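PDB 4NLC: ribosomal RNA processing protein 6, which probably acts as a 3'-5' exoribonuclease of the RNA-processing exosome, this chain being its catalytic core of exonuclease and HRDC domains. Local coordinates for residues A[60-66]-A[224-228]; A[111-115]-A[219-224]; A[169-173]-A[229-233]; A[234-238]-A[249-253]. The protein carries 1 engineered substitution. All blocks are in the same frame, centred on the assembly; numbering follows the deposited sequence.

Contact 1 of 4, residues A[60-66]-A[224-228]; sequences ETPYLSL and HFLLY
Residues 60-66 form an extended, non-regular strip (phi/psi near -70/150 for most of it) along the turn into helix 226-238, with CA registers Tyr63-Phe225 at 5.5 Å and Pro62-Tyr228 at 5.4 Å. His224, chi1 t, comes first: NE2 donates to Leu64 O at 2.7 Å, its ND1 side is held by Asp120, and Leu66 CD2 sits 3.5 Å from the ring centroid, 2° off the normal, a CH-pi contact. One water bridges His224 O (2.8 Å) to Leu64 N (2.9 Å). Phe225, chi1 m, turns its edge to the face of Tyr63 (centroids 5.1 Å, planes 65°). Tyr228, chi1 t, takes the edge of Tyr63 on its own face (5.8 Å, 73°); a second water lies 2.7 Å from both Tyr228 OH and Glu60 OE2, while Tyr228 OH also hydrogen-bonds Arg232 NH1 and Glu60 OE1 Gln235 NE2. Tyr63, chi1 p, thus centres a T-shaped aromatic cluster packing the loop before strand 71-74 against the start of helix 226-238 of the RNase H-like exonuclease fold.

Contact 2 of 4, residues A[111-115]-A[219-224]; sequences LMQIS and AQQDTH
Strand 111-115 lies across helix 219-224 at a signed angle of -44°, the short axes approaching to 7.1 Å, with CA registers Gln113-Ala219 at 6.4 Å and Ser115-Thr223 at 5.5 Å. Leu111, Gln113 and Ser115 direct CA-to-CB toward the helix, whereas Ile114 points away and packs on helix 77-87 across the sheet. Leu111 begins with a purely apolar touch, CD2 to Ala219 CB at 3.8 Å. Gln113, chi1 m, lays its aliphatic part on the helix: CG is 3.7 Å from Ala219 CB and 3.2 Å from Ala219 O, while CB meets Thr223 CG2 at 3.8 Å. The backbone of Gln113 pairs with Asp96 on strand 92-100, and Asp222 OD2 comes close to the carboxylates of Asp96 and Glu98. Ser115, chi1 m, places OG 2.7 Å from OG1 of Thr223, chi1 p, a probable hydrogen bond. Ser115 OG also bonds Asp120 OD1, and the other oxygen of that carboxylate accepts from Gln220 and His224. His224 N bonds Gln220 O at 3.0 Å. Helix-on-sheet packing of this kind belongs to the RNase H-like exonuclease fold. Chemically, the contact grades from apolar to polar along the strand, and the like charges crowded beside it are consistent with the acidic, metal-binding centre of DEDD-family nucleases.

Contact 3 of 4, residues A[169-173]-A[229-233]; sequences LFDTS and VYDRL
Phe170 presents a ring face to the edge of Tyr230, giving a T-shaped stack with centroids 5.0 Å apart, planes at 70° and Phe170 CD1 to Tyr230 CD1 at 3.5 Å. With chi1 t, Tyr230 swings its ring to Phe170 although its CA-to-CB bond points sideways. The setting is the outermost strand of the mixed sheet of the RNase H-like exonuclease domain, residues 169-171, at the point where it runs directly into helix 172-178, and helix 226-238 packs against that junction. Val229 and Tyr230 on one turn and Leu233 on the next meet it (i, i+1, i+4), Leu233 alone of them with CA-to-CB toward the junction; the nearest CA pair is Thr172-Tyr230 at 6.4 Å. Thr172, chi1 p, lies among the three: its CG2 is 4.3 Å from Val229 CG1 and 4.0 Å from Tyr230 CA, and its CB is 3.6 Å from Leu233 CD1. The link across is van der Waals and aromatic, since the polar ends are engaged elsewhere, Thr172 OG1 with His149 and Tyr230 OH with Gln54. Phe254 of helix 249-261 also meets Phe170 edge-to-face. Asp171, pointing away from helix 226-238, is the N-cap of helix 172-178, its OD1 accepting from Ser173 N at 2.9 Å with an N-H...O angle of 138°.

Contact 4 of 4, residues A[234-238]-A[249-253]; sequences KQLLL and MLLHV
Leu237 and Leu250 dominate this helix-helix contact, giving up 105 and 104 Å² of the 319 Å² buried in all. Their CA atoms are 5.0 Å apart, the closest pair, and their CB atoms 4.0 Å. The segment 234-238 ends helix 226-238, and 249-253 starts helix 249-261; the short axes approach to 8.6 Å with 122° between their N-to-C directions, so the chain turns back obliquely through a linker whose residues 241-247 are not modelled. Leu237, chi1 m and chi2 t, sends CD2 to Val253 CG2 at 3.7 Å and to Met249 CG at 4.0 Å. Leu250, chi1 t and chi2 p, answers from the other helix: CD1 lies 3.6 Å from Lys234 CG and CD2 3.8 Å from Leu238 CD1. Beneath them, Leu237, Leu250 and Val253 all touch Phe170 of strand 169-171. Backbone and side chain meet as well, Met249 CB sitting 3.3 Å from Leu237 O. The contact is therefore held by aliphatic packing, with the two backbones linked by a water that donates to Leu237 O (2.9 Å) and accepts from Met249 N (3.1 Å): solvent satisfies a carbonyl in the last turn of one helix and an amide in the first turn of the other.

Helix 226-238 threads contacts 1, 3 and 4, its successive turns meeting first the 60-66 strip, then the edge strand, then helix 249-261. Contacts 3 and 4 are the nearest neighbours, centres about 9 Å apart, and join through Phe170, whose CZ is 3.6 Å from Val253 CG1. Contacts 1 and 3 (centres about 12 Å) are tied by Thr61 N to Asp231 OD2 at 2.8 Å, a probable hydrogen bond, and contact 1 reaches contact 4 by Glu60 OE1 to Gln235 NE2, also 2.8 Å and probable. Contact 2, nearest to the presumed acidic centre, shares His224 with contact 1, while its centre stands about 24 Å from that of contact 4.

Contact 1 of 4, residues A[60-66]-A[224-228]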
loop_
_atom_site.group_PDB
_atom_site.type_symbol
_atom_site.label_atom_id
_atom_site.label_comp_id
_atom_site.label_asym_id
_atom_site.label_seq_id
_atom_site.Cartn_x
_atom_site.Cartn_y
_atom_site.Cartn_z
ATOM N N GLU A 60 21.801 -0.650 22.063
ATOM C CA GLU A 60 21.450 -0.625 20.650
ATOM C C GLU A 60 22.501 -1.362 19.796
ATOM O O GLU A 60 23.685 -1.397 20.153
ATOM C CB GLU A 60 21.266 0.832 20.186
ATOM C CG GLU A 60 22.494 1.713 20.371
ATOM C CD GLU A 60 22.673 2.461 21.679
ATOM O OE1 GLU A 60 22.011 2.109 22.682
ATOM O OE2 GLU A 60 23.511 3.390 21.706
ATOM N N THR A 61 22.056 -1.971 18.691
ATOM C CA THR A 61 22.917 -2.635 17.707
ATOM C C THR A 61 22.947 -1.659 16.528
ATOM O O THR A 61 21.904 -1.441 15.893
ATOM C CB THR A 61 22.381 -4.013 17.337
ATOM O OG1 THR A 61 22.410 -4.834 18.501
ATOM C CG2 THR A 61 23.165 -4.666 16.212
ATOM N N PRO A 62 24.093 -0.981 16.275
ATOM C CA PRO A 62 24.113 0.004 15.186
ATOM C C PRO A 62 23.990 -0.620 13.809
ATOM O O PRO A 62 24.328 -1.786 13.612
ATOM C CB PRO A 62 25.425 0.780 15.393
ATOM C CG PRO A 62 25.988 0.290 16.702
ATOM C CD PRO A 62 25.412 -1.079 16.929
ATOM N N TYR A 63 23.434 0.153 12.882
ATOM C CA TYR A 63 23.249 -0.207 11.486
ATOM C C TYR A 63 24.619 -0.512 10.875
ATOM O O TYR A 63 25.643 0.010 11.322
ATOM C CB TYR A 63 22.558 0.948 10.736
ATOM C CG TYR A 63 23.272 2.283 10.852
ATOM C CD1 TYR A 63 23.066 3.113 11.951
ATOM C CD2 TYR A 63 24.150 2.717 9.862
ATOM C CE1 TYR A 63 23.747 4.323 12.082
ATOM C CE2 TYR A 63 24.834 3.927 9.982
ATOM C CZ TYR A 63 24.609 4.740 11.084
ATOM O OH TYR A 63 25.240 5.959 11.200
ATOM N N LEU A 64 24.636 -1.352 9.867
ATOM C CA LEU A 64 25.875 -1.758 9.214
ATOM C C LEU A 64 26.304 -0.722 8.175
ATOM O O LEU A 64 25.566 0.225 7.894
ATOM C CB LEU A 64 25.670 -3.136 8.549
ATOM C CG LEU A 64 25.216 -4.301 9.436
ATOM C CD1 LEU A 64 25.341 -5.603 8.682
ATOM C CD2 LEU A 64 26.046 -4.391 10.718
ATOM N N SER A 65 27.510 -0.877 7.635
ATOM C CA SER A 65 27.965 0.015 6.582
ATOM C C SER A 65 27.247 -0.379 5.306
ATOM O O SER A 65 27.146 -1.582 4.997
ATOM C CB SER A 65 29.462 -0.146 6.358
ATOM O OG SER A 65 29.818 0.434 5.116
ATOM N N LEU A 66 26.822 0.621 4.529
ATOM C CA LEU A 66 26.206 0.359 3.221
ATOM C C LEU A 66 27.259 -0.160 2.209
ATOM O O LEU A 66 26.900 -0.804 1.230
ATOM C CB LEU A 66 25.501 1.610 2.674
ATOM C CG LEU A 66 24.179 1.996 3.327
ATOM C CD1 LEU A 66 23.716 3.347 2.816
ATOM C CD2 LEU A 66 23.101 0.941 3.088
ATOM N N HIS A 224 17.303 -0.504 6.098
ATOM C CA HIS A 224 18.688 -0.625 6.589
ATOM C C HIS A 224 18.956 0.007 7.977
ATOM O O HIS A 224 19.686 -0.587 8.784
ATOM C CB HIS A 224 19.647 -0.060 5.543
ATOM C CG HIS A 224 21.082 -0.156 5.945
ATOM N ND1 HIS A 224 21.820 -1.290 5.699
ATOM C CD2 HIS A 224 21.860 0.749 6.591
ATOM C CE1 HIS A 224 23.022 -1.047 6.196
ATOM N NE2 HIS A 224 23.086 0.166 6.756
ATOM N N PHE A 225 18.324 1.159 8.276
ATOM C CA PHE A 225 18.540 1.846 9.559
ATOM C C PHE A 225 17.412 1.630 10.589
ATOM O O PHE A 225 17.527 2.091 11.729
ATOM C CB PHE A 225 18.752 3.363 9.334
ATOM C CG PHE A 225 19.700 3.728 8.210
ATOM C CD1 PHE A 225 21.066 3.851 8.441
ATOM C CD2 PHE A 225 19.222 4.004 6.937
ATOM C CE1 PHE A 225 21.934 4.218 7.413
ATOM C CE2 PHE A 225 20.099 4.321 5.901
ATOM C CZ PHE A 225 21.441 4.468 6.155
ATOM N N LEU A 226 16.333 0.954 10.181
ATOM C CA LEU A 226 15.131 0.812 10.971
ATOM C C LEU A 226 15.298 0.008 12.264
ATOM O O LEU A 226 14.674 0.365 13.268
ATOM C CB LEU A 226 13.970 0.276 10.120
ATOM C CG LEU A 226 12.534 0.545 10.651
ATOM C CD1 LEU A 226 12.346 2.017 11.072
ATOM C CD2 LEU A 226 11.483 0.182 9.605
ATOM N N LEU A 227 16.137 -1.031 12.284
ATOM C CA LEU A 227 16.311 -1.767 13.549
ATOM C C LEU A 227 17.101 -0.977 14.584
ATOM O O LEU A 227 16.811 -1.110 15.759
ATOM C CB LEU A 227 16.891 -3.162 13.349
ATOM C CG LEU A 227 16.016 -4.143 12.577
ATOM C CD1 LEU A 227 16.785 -5.413 12.293
ATOM C CD2 LEU A 227 14.706 -4.408 13.290
ATOM N N TYR A 228 18.049 -0.122 14.158
ATOM C CA TYR A 228 18.787 0.761 15.088
ATOM C C TYR A 228 17.825 1.791 15.641
ATOM O O TYR A 228 17.859 2.059 16.833
ATOM C CB TYR A 228 19.970 1.466 14.415
ATOM C CG TYR A 228 20.671 2.489 15.300
ATOM C CD1 TYR A 228 21.499 2.086 16.347
ATOM C CD2 TYR A 228 20.531 3.854 15.069
ATOM C CE1 TYR A 228 22.168 3.016 17.145
ATOM C CE2 TYR A 228 21.185 4.798 15.871
ATOM C CZ TYR A 228 22.010 4.370 16.902
ATOM O OH TYR A 228 22.676 5.285 17.677
HETATM O O HOH W 1 24.435 4.026 19.262
HETATM O O HOH W 2 21.986 -2.132 8.885
#

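Contact 2 of 4, residues A[111-115]-A[219-224]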
loop_
_atom_site.group_PDB
_atom_site.type_symbol
_atom_site.label_atom_id
_atom_site.label_comp_id
_atom_site.label_asym_id
_atom_site.label_seq_id
_atom_site.Cartn_x
_atom_site.Cartn_y
_atom_site.Cartn_z
ATOM N N LEU A 111 7.270 -4.121 -4.379
ATOM C CA LEU A 111 8.521 -4.525 -3.763
ATOM C C LEU A 111 8.359 -4.583 -2.275
ATOM O O LEU A 111 7.553 -3.843 -1.712
ATOM C CB LEU A 111 9.541 -3.432 -4.095
ATOM C CG LEU A 111 10.986 -3.809 -4.335
ATOM C CD1 LEU A 111 11.140 -4.712 -5.570
ATOM C CD2 LEU A 111 11.837 -2.538 -4.466
ATOM N N MET A 112 9.112 -5.487 -1.640
ATOM C CA MET A 112 9.132 -5.632 -0.187
ATOM C C MET A 112 10.617 -5.540 0.178
ATOM O O MET A 112 11.453 -6.168 -0.465
ATOM C CB MET A 112 8.537 -6.987 0.266
ATOM C CG MET A 112 8.635 -7.227 1.772
ATOM S SD MET A 112 7.980 -8.833 2.306
ATOM C CE MET A 112 6.263 -8.466 2.372
ATOM N N GLN A 113 10.938 -4.755 1.193
ATOM C CA GLN A 113 12.317 -4.630 1.633
ATOM C C GLN A 113 12.351 -5.193 3.045
ATOM O O GLN A 113 11.413 -4.993 3.830
ATOM C CB GLN A 113 12.788 -3.152 1.604
ATOM C CG GLN A 113 12.730 -2.499 0.212
ATOM C CD GLN A 113 11.540 -1.605 0.078
ATOM O OE1 GLN A 113 11.543 -0.452 0.494
ATOM N NE2 GLN A 113 10.479 -2.124 -0.460
ATOM N N ILE A 114 13.406 -5.941 3.347
ATOM C CA ILE A 114 13.589 -6.539 4.667
ATOM C C ILE A 114 15.020 -6.351 5.108
ATOM O O ILE A 114 15.930 -6.738 4.381
ATOM C CB ILE A 114 13.188 -8.057 4.732
ATOM C CG1 ILE A 114 11.694 -8.296 4.391
ATOM C CG2 ILE A 114 13.489 -8.642 6.124
ATOM C CD1 ILE A 114 11.473 -9.426 3.421
ATOM N N SER A 115 15.220 -5.866 6.332
ATOM C CA SER A 115 16.558 -5.819 6.895
ATOM C C SER A 115 16.596 -6.629 8.174
ATOM O O SER A 115 15.655 -6.585 8.975
ATOM C CB SER A 115 17.008 -4.392 7.198
ATOM O OG SER A 115 17.275 -3.612 6.044
ATOM N N ALA A 219 15.417 1.644 -2.006
ATOM C CA ALA A 219 14.654 0.554 -1.391
ATOM C C ALA A 219 15.385 -0.039 -0.165
ATOM O O ALA A 219 14.800 -0.176 0.914
ATOM C CB ALA A 219 14.371 -0.529 -2.426
ATOM N N GLN A 220 16.674 -0.341 -0.330
ATOM C CA GLN A 220 17.523 -0.856 0.728
ATOM C C GLN A 220 17.587 0.099 1.958
ATOM O O GLN A 220 17.494 -0.375 3.097
ATOM C CB GLN A 220 18.933 -1.101 0.166
ATOM C CG GLN A 220 19.930 -1.566 1.214
ATOM C CD GLN A 220 21.355 -1.586 0.714
ATOM O OE1 GLN A 220 21.746 -0.847 -0.203
ATOM N NE2 GLN A 220 22.165 -2.443 1.315
ATOM N N GLN A 221 17.751 1.418 1.721
ATOM C CA GLN A 221 17.920 2.403 2.791
ATOM C C GLN A 221 16.655 2.680 3.611
ATOM O O GLN A 221 16.783 3.169 4.732
ATOM C CB GLN A 221 18.530 3.695 2.252
ATOM C CG GLN A 221 20.045 3.623 2.172
ATOM C CD GLN A 221 20.631 4.785 1.432
ATOM O OE1 GLN A 221 20.364 5.943 1.738
ATOM N NE2 GLN A 221 21.440 4.499 0.429
ATOM N N ASP A 222 15.457 2.298 3.102
ATOM C CA ASP A 222 14.198 2.442 3.823
ATOM C C ASP A 222 14.109 1.459 5.010
ATOM O O ASP A 222 13.390 1.755 5.967
ATOM C CB ASP A 222 12.993 2.254 2.877
ATOM C CG ASP A 222 12.539 3.492 2.117
ATOM O OD1 ASP A 222 13.118 4.587 2.347
ATOM O OD2 ASP A 222 11.601 3.374 1.306
ATOM N N THR A 223 14.862 0.310 4.973
ATOM C CA THR A 223 14.853 -0.644 6.088
ATOM C C THR A 223 16.195 -0.767 6.807
ATOM O O THR A 223 16.229 -1.168 7.969
ATOM C CB THR A 223 14.374 -2.029 5.635
ATOM O OG1 THR A 223 15.245 -2.542 4.617
ATOM C CG2 THR A 223 12.935 -2.037 5.189
ATOM N N HIS A 224 17.303 -0.504 6.098
ATOM C CA HIS A 224 18.688 -0.625 6.589
ATOM C C HIS A 224 18.956 0.007 7.977
ATOM O O HIS A 224 19.686 -0.587 8.784
ATOM C CB HIS A 224 19.647 -0.060 5.543
ATOM C CG HIS A 224 21.082 -0.156 5.945
ATOM N ND1 HIS A 224 21.820 -1.290 5.699
ATOM C CD2 HIS A 224 21.860 0.749 6.591
ATOM C CE1 HIS A 224 23.022 -1.047 6.196
ATOM N NE2 HIS A 224 23.086 0.166 6.756
#

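Contact 3 of 4, residues A[169-173]-A[229-233]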
loop_
_atom_site.group_PDB
_atom_site.type_symbol
_atom_site.label_atom_id
_atom_site.label_comp_id
_atom_site.label_asym_id
_atom_site.label_seq_id
_atom_site.Cartn_x
_atom_site.Cartn_y
_atom_site.Cartn_z
ATOM N N LEU A 169 3.516 -6.591 15.445
ATOM C CA LEU A 169 3.933 -5.452 14.687
ATOM C C LEU A 169 4.439 -4.416 15.684
ATOM O O LEU A 169 3.870 -4.260 16.775
ATOM C CB LEU A 169 2.712 -4.851 13.917
ATOM C CG LEU A 169 2.907 -3.459 13.248
ATOM C CD1 LEU A 169 3.838 -3.546 12.068
ATOM C CD2 LEU A 169 1.578 -2.864 12.808
ATOM N N PHE A 170 5.525 -3.732 15.317
ATOM C CA PHE A 170 5.998 -2.562 16.046
ATOM C C PHE A 170 6.142 -1.450 15.007
ATOM O O PHE A 170 6.874 -1.606 14.034
ATOM C CB PHE A 170 7.280 -2.782 16.864
ATOM C CG PHE A 170 7.592 -1.595 17.759
ATOM C CD1 PHE A 170 8.304 -0.501 17.273
ATOM C CD2 PHE A 170 7.169 -1.570 19.087
ATOM C CE1 PHE A 170 8.610 0.579 18.108
ATOM C CE2 PHE A 170 7.487 -0.495 19.920
ATOM C CZ PHE A 170 8.186 0.583 19.418
ATOM N N ASP A 171 5.400 -0.357 15.196
ATOM C CA ASP A 171 5.413 0.766 14.270
ATOM C C ASP A 171 6.222 1.917 14.880
ATOM O O ASP A 171 5.797 2.516 15.870
ATOM C CB ASP A 171 3.974 1.181 13.916
ATOM C CG ASP A 171 3.857 2.195 12.779
ATOM O OD1 ASP A 171 4.732 3.093 12.678
ATOM O OD2 ASP A 171 2.856 2.150 12.055
ATOM N N THR A 172 7.393 2.206 14.290
ATOM C CA THR A 172 8.312 3.240 14.778
ATOM C C THR A 172 7.741 4.674 14.616
ATOM O O THR A 172 8.161 5.583 15.339
ATOM C CB THR A 172 9.721 3.085 14.165
ATOM O OG1 THR A 172 9.612 2.877 12.766
ATOM C CG2 THR A 172 10.497 1.950 14.784
ATOM N N SER A 173 6.775 4.863 13.705
ATOM C CA SER A 173 6.141 6.156 13.531
ATOM C C SER A 173 5.177 6.385 14.720
ATOM O O SER A 173 5.146 7.486 15.266
ATOM C CB SER A 173 5.427 6.228 12.184
ATOM O OG SER A 173 4.746 7.463 12.048
ATOM N N VAL A 229 16.981 2.376 14.769
ATOM C CA VAL A 229 15.951 3.372 15.116
ATOM C C VAL A 229 15.023 2.742 16.153
ATOM O O VAL A 229 14.734 3.352 17.185
ATOM C CB VAL A 229 15.202 3.874 13.835
ATOM C CG1 VAL A 229 13.863 4.533 14.167
ATOM C CG2 VAL A 229 16.088 4.831 13.035
ATOM N N TYR A 230 14.621 1.488 15.900
ATOM C CA TYR A 230 13.780 0.689 16.791
ATOM C C TYR A 230 14.416 0.603 18.214
ATOM O O TYR A 230 13.744 0.898 19.196
ATOM C CB TYR A 230 13.566 -0.718 16.172
ATOM C CG TYR A 230 12.949 -1.737 17.104
ATOM C CD1 TYR A 230 11.653 -1.568 17.596
ATOM C CD2 TYR A 230 13.620 -2.915 17.423
ATOM C CE1 TYR A 230 11.049 -2.535 18.401
ATOM C CE2 TYR A 230 13.024 -3.895 18.225
ATOM C CZ TYR A 230 11.739 -3.696 18.716
ATOM O OH TYR A 230 11.158 -4.615 19.553
ATOM N N ASP A 231 15.712 0.240 18.299
ATOM C CA ASP A 231 16.475 0.145 19.554
ATOM C C ASP A 231 16.487 1.505 20.298
ATOM O O ASP A 231 16.175 1.561 21.483
ATOM C CB ASP A 231 17.923 -0.295 19.269
ATOM C CG ASP A 231 18.139 -1.712 18.791
ATOM O OD1 ASP A 231 17.202 -2.525 18.891
ATOM O OD2 ASP A 231 19.261 -2.022 18.360
ATOM N N ARG A 232 16.767 2.594 19.577
ATOM C CA ARG A 232 16.791 3.953 20.134
ATOM C C ARG A 232 15.419 4.440 20.651
ATOM O O ARG A 232 15.349 5.047 21.729
ATOM C CB ARG A 232 17.391 4.931 19.117
ATOM C CG ARG A 232 18.909 4.731 18.871
ATOM C CD ARG A 232 19.824 5.196 20.002
ATOM N NE ARG A 232 19.645 6.616 20.336
ATOM C CZ ARG A 232 20.228 7.632 19.702
ATOM N NH1 ARG A 232 21.063 7.406 18.690
ATOM N NH2 ARG A 232 19.982 8.880 20.076
ATOM N N LEU A 233 14.326 4.147 19.901
ATOM C CA LEU A 233 12.962 4.509 20.330
ATOM C C LEU A 233 12.525 3.697 21.554
ATOM O O LEU A 233 11.852 4.240 22.428
ATOM C CB LEU A 233 11.957 4.369 19.191
ATOM C CG LEU A 233 12.126 5.367 18.047
ATOM C CD1 LEU A 233 11.252 4.985 16.864
ATOM C CD2 LEU A 233 11.823 6.770 18.508
#

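Contact 4 of 4, residues A[234-238]-A[249-253]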
loop_
_atom_site.group_PDB
_atom_site.type_symbol
_atom_site.label_atom_id
_atom_site.label_comp_id
_atom_site.label_asym_id
_atom_site.label_seq_id
_atom_site.Cartn_x
_atom_site.Cartn_y
_atom_site.Cartn_z
ATOM N N LYS A 234 12.937 2.408 21.628
ATOM C CA LYS A 234 12.665 1.546 22.792
ATOM C C LYS A 234 13.251 2.147 24.056
ATOM O O LYS A 234 12.552 2.214 25.059
ATOM C CB LYS A 234 13.239 0.129 22.600
ATOM C CG LYS A 234 12.279 -0.801 21.887
ATOM C CD LYS A 234 12.941 -2.076 21.387
ATOM C CE LYS A 234 13.635 -2.919 22.423
ATOM N NZ LYS A 234 13.833 -4.322 21.953
ATOM N N GLN A 235 14.509 2.623 23.999
ATOM C CA GLN A 235 15.185 3.258 25.153
ATOM C C GLN A 235 14.477 4.541 25.585
ATOM O O GLN A 235 14.289 4.744 26.775
ATOM C CB GLN A 235 16.663 3.537 24.859
ATOM C CG GLN A 235 17.453 2.279 24.527
ATOM C CD GLN A 235 18.834 2.583 24.010
ATOM O OE1 GLN A 235 19.102 3.636 23.431
ATOM N NE2 GLN A 235 19.731 1.640 24.169
ATOM N N LEU A 236 14.051 5.381 24.621
ATOM C CA LEU A 236 13.320 6.620 24.889
ATOM C C LEU A 236 11.938 6.349 25.487
ATOM O O LEU A 236 11.498 7.094 26.349
ATOM C CB LEU A 236 13.169 7.458 23.607
ATOM C CG LEU A 236 14.402 8.236 23.161
ATOM C CD1 LEU A 236 14.251 8.705 21.716
ATOM C CD2 LEU A 236 14.685 9.427 24.104
ATOM N N LEU A 237 11.254 5.307 25.028
ATOM C CA LEU A 237 9.933 4.963 25.546
ATOM C C LEU A 237 9.996 4.424 26.980
ATOM O O LEU A 237 9.106 4.716 27.774
ATOM C CB LEU A 237 9.213 3.974 24.611
ATOM C CG LEU A 237 8.711 4.574 23.288
ATOM C CD1 LEU A 237 8.429 3.475 22.242
ATOM C CD2 LEU A 237 7.530 5.536 23.526
ATOM N N LEU A 238 11.050 3.662 27.314
ATOM C CA LEU A 238 11.256 3.128 28.662
ATOM C C LEU A 238 11.770 4.229 29.605
ATOM O O LEU A 238 11.600 4.114 30.816
ATOM C CB LEU A 238 12.204 1.917 28.652
ATOM C CG LEU A 238 11.680 0.639 27.985
ATOM C CD1 LEU A 238 12.812 -0.208 27.514
ATOM C CD2 LEU A 238 10.750 -0.144 28.901
ATOM N N MET A 249 5.231 3.208 28.605
ATOM C CA MET A 249 5.116 3.833 27.294
ATOM C C MET A 249 5.556 2.874 26.162
ATOM O O MET A 249 4.942 2.896 25.095
ATOM C CB MET A 249 5.858 5.179 27.299
ATOM C CG MET A 249 5.117 6.292 26.586
ATOM S SD MET A 249 3.451 6.644 27.209
ATOM C CE MET A 249 2.690 7.175 25.737
ATOM N N LEU A 250 6.551 1.985 26.418
ATOM C CA LEU A 250 6.987 0.967 25.438
ATOM C C LEU A 250 5.854 -0.038 25.135
ATOM O O LEU A 250 5.563 -0.285 23.959
ATOM C CB LEU A 250 8.310 0.249 25.823
ATOM C CG LEU A 250 8.796 -0.859 24.850
ATOM C CD1 LEU A 250 9.036 -0.340 23.415
ATOM C CD2 LEU A 250 10.019 -1.600 25.382
ATOM N N LEU A 251 5.187 -0.551 26.186
ATOM C CA LEU A 251 4.035 -1.467 26.066
ATOM C C LEU A 251 2.852 -0.777 25.386
ATOM O O LEU A 251 2.151 -1.424 24.612
ATOM C CB LEU A 251 3.590 -2.009 27.432
ATOM C CG LEU A 251 4.157 -3.342 27.856
ATOM C CD1 LEU A 251 3.880 -3.591 29.343
ATOM C CD2 LEU A 251 3.567 -4.491 27.024
ATOM N N HIS A 252 2.648 0.536 25.654
ATOM C CA HIS A 252 1.575 1.323 25.020
ATOM C C HIS A 252 1.772 1.368 23.487
ATOM O O HIS A 252 0.826 1.171 22.731
ATOM C CB HIS A 252 1.481 2.739 25.612
ATOM C CG HIS A 252 0.452 3.597 24.944
ATOM N ND1 HIS A 252 -0.896 3.412 25.168
ATOM C CD2 HIS A 252 0.613 4.612 24.062
ATOM C CE1 HIS A 252 -1.514 4.305 24.416
ATOM N NE2 HIS A 252 -0.649 5.043 23.726
ATOM N N VAL A 253 3.013 1.543 23.042
ATOM C CA VAL A 253 3.335 1.624 21.618
ATOM C C VAL A 253 3.140 0.255 20.940
ATOM O O VAL A 253 2.543 0.189 19.869
ATOM C CB VAL A 253 4.715 2.273 21.381
ATOM C CG1 VAL A 253 5.076 2.244 19.906
ATOM C CG2 VAL A 253 4.705 3.720 21.886
HETATM O O HOH W 3 7.814 3.873 30.199
#